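Local coordinates for endo-beta-1,4-mannanase (Alicyclobacillus acidocaldarius, PDB 4CD8), which hydrolyses internal beta-1,4-mannosidic linkages of mannans as a glycoside hydrolase of family GH113 with a TIM-barrel fold, at residues A62-D73 / W123-Y134. Sequence-based numbering, arbitrary orientation.
Sequences AIAYGPPVTVSD and WFGSYSDMMAHY
Tyr65 lies with one ring face on Met130, whose CG sits 3.6 Å above the ring centroid, almost on the normal, in a CH-pi contact. Met130 SD approaches obliquely from the CD1 side as a Met-aromatic partner and also reaches CG2 of Ile63. Apolar packing continues there: CD1 of Ile63 lies 4.0 Å from CB of Tyr127 and 3.9 Å from CB of Ser126, so the methyl rests against the first turns of the segment 123-134. With CG held between backbone N and carbonyl carbon (chi1 57°), the Tyr65 ring is brought over the Met130 side chain. Its CD2 lies 3.7 Å from CE2 of Tyr134, the rings oblique with planes 62° apart.

Among the polar contacts, His133 NE2 donates to Asp73 OD1 (2.9 Å, 173°), in the imidazole plane and on the syn side of the carboxylate. One water bridges OH of Tyr65 to Ser126 O; another joins Tyr134 OH, Asp73 OD1 and Val71 O. With an alanine in place of Tyr65, Met130 would probably lose the ring it packs on, a gap would open beside Tyr134, and the water on Ser126 O would lose a partner.

The contact sits on the barrel flank, the Tyr127 side chain about 11 Å from the bound inhibitor. An apolar seam with directed polar links thus ties the loop after barrel strand 46-55 to helix 120-140, which follows strand 89-98, and the nearby carboxylate probably favours a protonated His133.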
loop_
_atom_site.group_PDB
_atom_site.type_symbol
_atom_site.label_atom_id
_atom_site.label_comp_id
_atom_site.label_asym_id
_atom_site.label_seq_id
_atom_site.Cartn_x
_atom_site.Cartn_y
_atom_site.Cartn_z
ATOM N N ALA A 62 15.381 16.025 -2.449
ATOM C CA ALA A 62 15.293 15.949 -0.996
ATOM C C ALA A 62 14.026 15.275 -0.556
ATOM O O ALA A 62 12.956 15.539 -1.096
ATOM C CB ALA A 62 15.347 17.364 -0.405
ATOM N N ILE A 63 14.150 14.441 0.469
ATOM C CA ILE A 63 13.035 13.798 1.128
ATOM C C ILE A 63 13.106 13.994 2.653
ATOM O O ILE A 63 14.124 13.726 3.313
ATOM C CB ILE A 63 12.985 12.269 0.842
ATOM C CG1 ILE A 63 13.098 11.986 -0.663
ATOM C CG2 ILE A 63 11.711 11.698 1.413
ATOM C CD1 ILE A 63 13.247 10.513 -0.978
ATOM N N ALA A 64 11.990 14.459 3.203
ATOM C CA ALA A 64 11.851 14.658 4.641
ATOM C C ALA A 64 11.112 13.492 5.256
ATOM O O ALA A 64 9.960 13.220 4.930
ATOM C CB ALA A 64 11.101 15.980 4.909
ATOM N N TYR A 65 11.779 12.788 6.162
ATOM C CA TYR A 65 11.125 11.713 6.903
ATOM C C TYR A 65 11.711 11.584 8.302
ATOM O O TYR A 65 12.734 12.215 8.620
ATOM C CB TYR A 65 11.243 10.383 6.157
ATOM C CG TYR A 65 12.681 9.966 5.868
ATOM C CD1 TYR A 65 13.334 10.410 4.718
ATOM C CD2 TYR A 65 13.382 9.142 6.750
ATOM C CE1 TYR A 65 14.637 10.035 4.435
ATOM C CE2 TYR A 65 14.684 8.747 6.483
ATOM C CZ TYR A 65 15.304 9.203 5.330
ATOM O OH TYR A 65 16.581 8.839 5.068
ATOM N N GLY A 66 11.075 10.751 9.117
ATOM C CA GLY A 66 11.320 10.752 10.538
ATOM C C GLY A 66 10.733 12.019 11.156
ATOM O O GLY A 66 10.100 12.810 10.472
ATOM N N PRO A 67 10.872 12.151 12.466
ATOM C CA PRO A 67 10.401 13.330 13.190
ATOM C C PRO A 67 11.034 14.548 12.566
ATOM O O PRO A 67 12.180 14.504 12.195
ATOM C CB PRO A 67 10.913 13.084 14.614
ATOM C CG PRO A 67 11.032 11.600 14.703
ATOM C CD PRO A 67 11.585 11.226 13.361
ATOM N N PRO A 68 10.294 15.649 12.461
ATOM C CA PRO A 68 8.948 15.903 12.923
ATOM C C PRO A 68 7.846 15.616 11.895
ATOM O O PRO A 68 6.666 15.916 12.143
ATOM C CB PRO A 68 8.989 17.422 13.188
ATOM C CG PRO A 68 9.857 17.917 12.112
ATOM C CD PRO A 68 10.926 16.873 11.928
ATOM N N VAL A 69 8.219 15.061 10.744
ATOM C CA VAL A 69 7.293 14.866 9.648
ATOM C C VAL A 69 6.494 13.593 9.836
ATOM O O VAL A 69 5.264 13.628 9.965
ATOM C CB VAL A 69 8.060 14.838 8.322
ATOM C CG1 VAL A 69 7.140 14.451 7.158
ATOM C CG2 VAL A 69 8.756 16.196 8.127
ATOM N N THR A 70 7.202 12.469 9.900
ATOM C CA THR A 70 6.524 11.181 10.002
ATOM C C THR A 70 6.553 10.613 11.428
ATOM O O THR A 70 7.295 11.081 12.299
ATOM C CB THR A 70 7.181 10.104 9.084
ATOM O OG1 THR A 70 8.439 9.702 9.652
ATOM C CG2 THR A 70 7.395 10.651 7.724
ATOM N N VAL A 71 5.787 9.541 11.609
ATOM C CA VAL A 71 5.894 8.700 12.783
ATOM C C VAL A 71 7.375 8.370 13.046
ATOM O O VAL A 71 8.153 8.195 12.141
ATOM C CB VAL A 71 5.084 7.393 12.639
ATOM C CG1 VAL A 71 3.610 7.684 12.762
ATOM C CG2 VAL A 71 5.371 6.682 11.316
ATOM N N SER A 72 7.747 8.396 14.308
ATOM C CA SER A 72 9.076 8.025 14.728
ATOM C C SER A 72 9.310 6.539 14.565
ATOM O O SER A 72 8.362 5.751 14.468
ATOM C CB SER A 72 9.312 8.368 16.189
ATOM O OG SER A 72 8.486 7.598 17.019
ATOM N N ASP A 73 10.587 6.161 14.580
ATOM C CA ASP A 73 10.905 4.735 14.566
ATOM C C ASP A 73 10.198 4.007 15.759
ATOM O O ASP A 73 9.716 2.870 15.628
ATOM C CB ASP A 73 12.405 4.518 14.669
ATOM C CG ASP A 73 13.191 4.956 13.425
ATOM O OD1 ASP A 73 12.571 5.306 12.378
ATOM O OD2 ASP A 73 14.464 4.919 13.493
ATOM N N TRP A 123 18.007 11.748 -6.346
ATOM C CA TRP A 123 16.750 11.351 -5.729
ATOM C C TRP A 123 16.825 9.901 -5.262
ATOM O O TRP A 123 16.427 9.596 -4.146
ATOM C CB TRP A 123 15.565 11.545 -6.666
ATOM C CG TRP A 123 14.286 11.111 -6.026
ATOM C CD1 TRP A 123 13.522 11.827 -5.124
ATOM C CD2 TRP A 123 13.699 9.802 -6.095
ATOM N NE1 TRP A 123 12.470 11.054 -4.684
ATOM C CE2 TRP A 123 12.553 9.816 -5.281
ATOM C CE3 TRP A 123 14.021 8.624 -6.803
ATOM C CZ2 TRP A 123 11.745 8.705 -5.119
ATOM C CZ3 TRP A 123 13.180 7.511 -6.667
ATOM C CH2 TRP A 123 12.063 7.567 -5.832
ATOM N N PHE A 124 17.376 9.027 -6.115
ATOM C CA PHE A 124 17.501 7.652 -5.703
ATOM C C PHE A 124 18.435 7.488 -4.498
ATOM O O PHE A 124 18.240 6.575 -3.686
ATOM C CB PHE A 124 17.952 6.774 -6.858
ATOM C CG PHE A 124 16.831 6.142 -7.619
ATOM C CD1 PHE A 124 16.228 4.976 -7.164
ATOM C CD2 PHE A 124 16.373 6.695 -8.787
ATOM C CE1 PHE A 124 15.193 4.405 -7.856
ATOM C CE2 PHE A 124 15.332 6.113 -9.488
ATOM C CZ PHE A 124 14.755 4.961 -9.028
ATOM N N GLY A 125 19.440 8.363 -4.373
ATOM C CA GLY A 125 20.276 8.345 -3.177
ATOM C C GLY A 125 19.461 8.638 -1.932
ATOM O O GLY A 125 19.541 7.958 -0.937
ATOM N N SER A 126 18.651 9.696 -2.003
ATOM C CA SER A 126 17.810 10.050 -0.867
ATOM C C SER A 126 16.798 8.947 -0.569
ATOM O O SER A 126 16.569 8.608 0.582
ATOM C CB SER A 126 17.015 11.303 -1.173
ATOM O OG SER A 126 17.854 12.410 -1.398
ATOM N N TYR A 127 16.198 8.421 -1.630
ATOM C CA TYR A 127 15.168 7.378 -1.508
ATOM C C TYR A 127 15.740 6.043 -0.986
ATOM O O TYR A 127 15.171 5.420 -0.117
ATOM C CB TYR A 127 14.527 7.160 -2.842
ATOM C CG TYR A 127 13.326 6.279 -2.777
ATOM C CD1 TYR A 127 12.106 6.751 -2.311
ATOM C CD2 TYR A 127 13.368 4.984 -3.212
ATOM C CE1 TYR A 127 10.997 5.950 -2.251
ATOM C CE2 TYR A 127 12.257 4.168 -3.170
ATOM C CZ TYR A 127 11.065 4.631 -2.692
ATOM O OH TYR A 127 9.962 3.814 -2.668
ATOM N N SER A 128 16.918 5.687 -1.486
ATOM C CA SER A 128 17.575 4.440 -1.062
ATOM C C SER A 128 17.991 4.557 0.417
ATOM O O SER A 128 17.822 3.643 1.212
ATOM C CB SER A 128 18.755 4.149 -1.965
ATOM O OG SER A 128 19.405 3.021 -1.485
ATOM N N ASP A 129 18.391 5.777 0.813
ATOM C CA ASP A 129 18.719 6.039 2.196
ATOM C C ASP A 129 17.453 5.803 3.075
ATOM O O ASP A 129 17.489 5.187 4.128
ATOM C CB ASP A 129 19.247 7.478 2.277
ATOM C CG ASP A 129 20.743 7.589 2.096
ATOM O OD1 ASP A 129 21.422 6.579 1.838
ATOM O OD2 ASP A 129 21.247 8.726 2.191
ATOM N N MET A 130 16.334 6.353 2.641
ATOM C CA MET A 130 15.108 6.166 3.346
ATOM C C MET A 130 14.659 4.695 3.409
ATOM O O MET A 130 14.302 4.224 4.483
ATOM C CB MET A 130 14.038 6.993 2.661
ATOM C CG MET A 130 12.711 6.990 3.375
ATOM S SD MET A 130 11.405 7.955 2.671
ATOM C CE MET A 130 10.754 6.956 1.379
ATOM N N MET A 131 14.665 4.002 2.266
ATOM C CA MET A 131 14.227 2.606 2.239
ATOM C C MET A 131 15.144 1.712 3.067
ATOM O O MET A 131 14.667 0.816 3.766
ATOM C CB MET A 131 14.170 2.056 0.815
ATOM C CG MET A 131 13.122 2.665 -0.087
ATOM S SD MET A 131 11.465 2.421 0.551
ATOM C CE MET A 131 11.337 3.959 1.168
ATOM N N ALA A 132 16.452 1.950 2.978
ATOM C CA ALA A 132 17.415 1.170 3.778
ATOM C C ALA A 132 17.149 1.341 5.269
ATOM O O ALA A 132 17.171 0.397 6.049
ATOM C CB ALA A 132 18.801 1.626 3.435
ATOM N N HIS A 133 16.861 2.596 5.665
ATOM C CA HIS A 133 16.570 2.889 7.063
ATOM C C HIS A 133 15.348 2.115 7.530
ATOM O O HIS A 133 15.368 1.511 8.601
ATOM C CB HIS A 133 16.335 4.392 7.296
ATOM C CG HIS A 133 15.865 4.704 8.677
ATOM N ND1 HIS A 133 16.727 4.837 9.740
ATOM C CD2 HIS A 133 14.617 4.848 9.185
ATOM C CE1 HIS A 133 16.033 5.063 10.841
ATOM N NE2 HIS A 133 14.749 5.078 10.533
ATOM N N TYR A 134 14.263 2.162 6.740
ATOM C CA TYR A 134 13.044 1.501 7.156
ATOM C C TYR A 134 13.060 -0.001 6.962
ATOM O O TYR A 134 12.407 -0.674 7.727
ATOM C CB TYR A 134 11.794 2.174 6.588
ATOM C CG TYR A 134 11.592 3.560 7.197
ATOM C CD1 TYR A 134 11.299 3.715 8.535
ATOM C CD2 TYR A 134 11.752 4.701 6.418
ATOM C CE1 TYR A 134 11.115 4.976 9.104
ATOM C CE2 TYR A 134 11.558 5.949 6.969
ATOM C CZ TYR A 134 11.276 6.076 8.315
ATOM O OH TYR A 134 11.107 7.323 8.853
HETATM O O HOH W 1 17.265 10.349 2.380
HETATM O O HOH W 2 10.747 7.361 11.480
#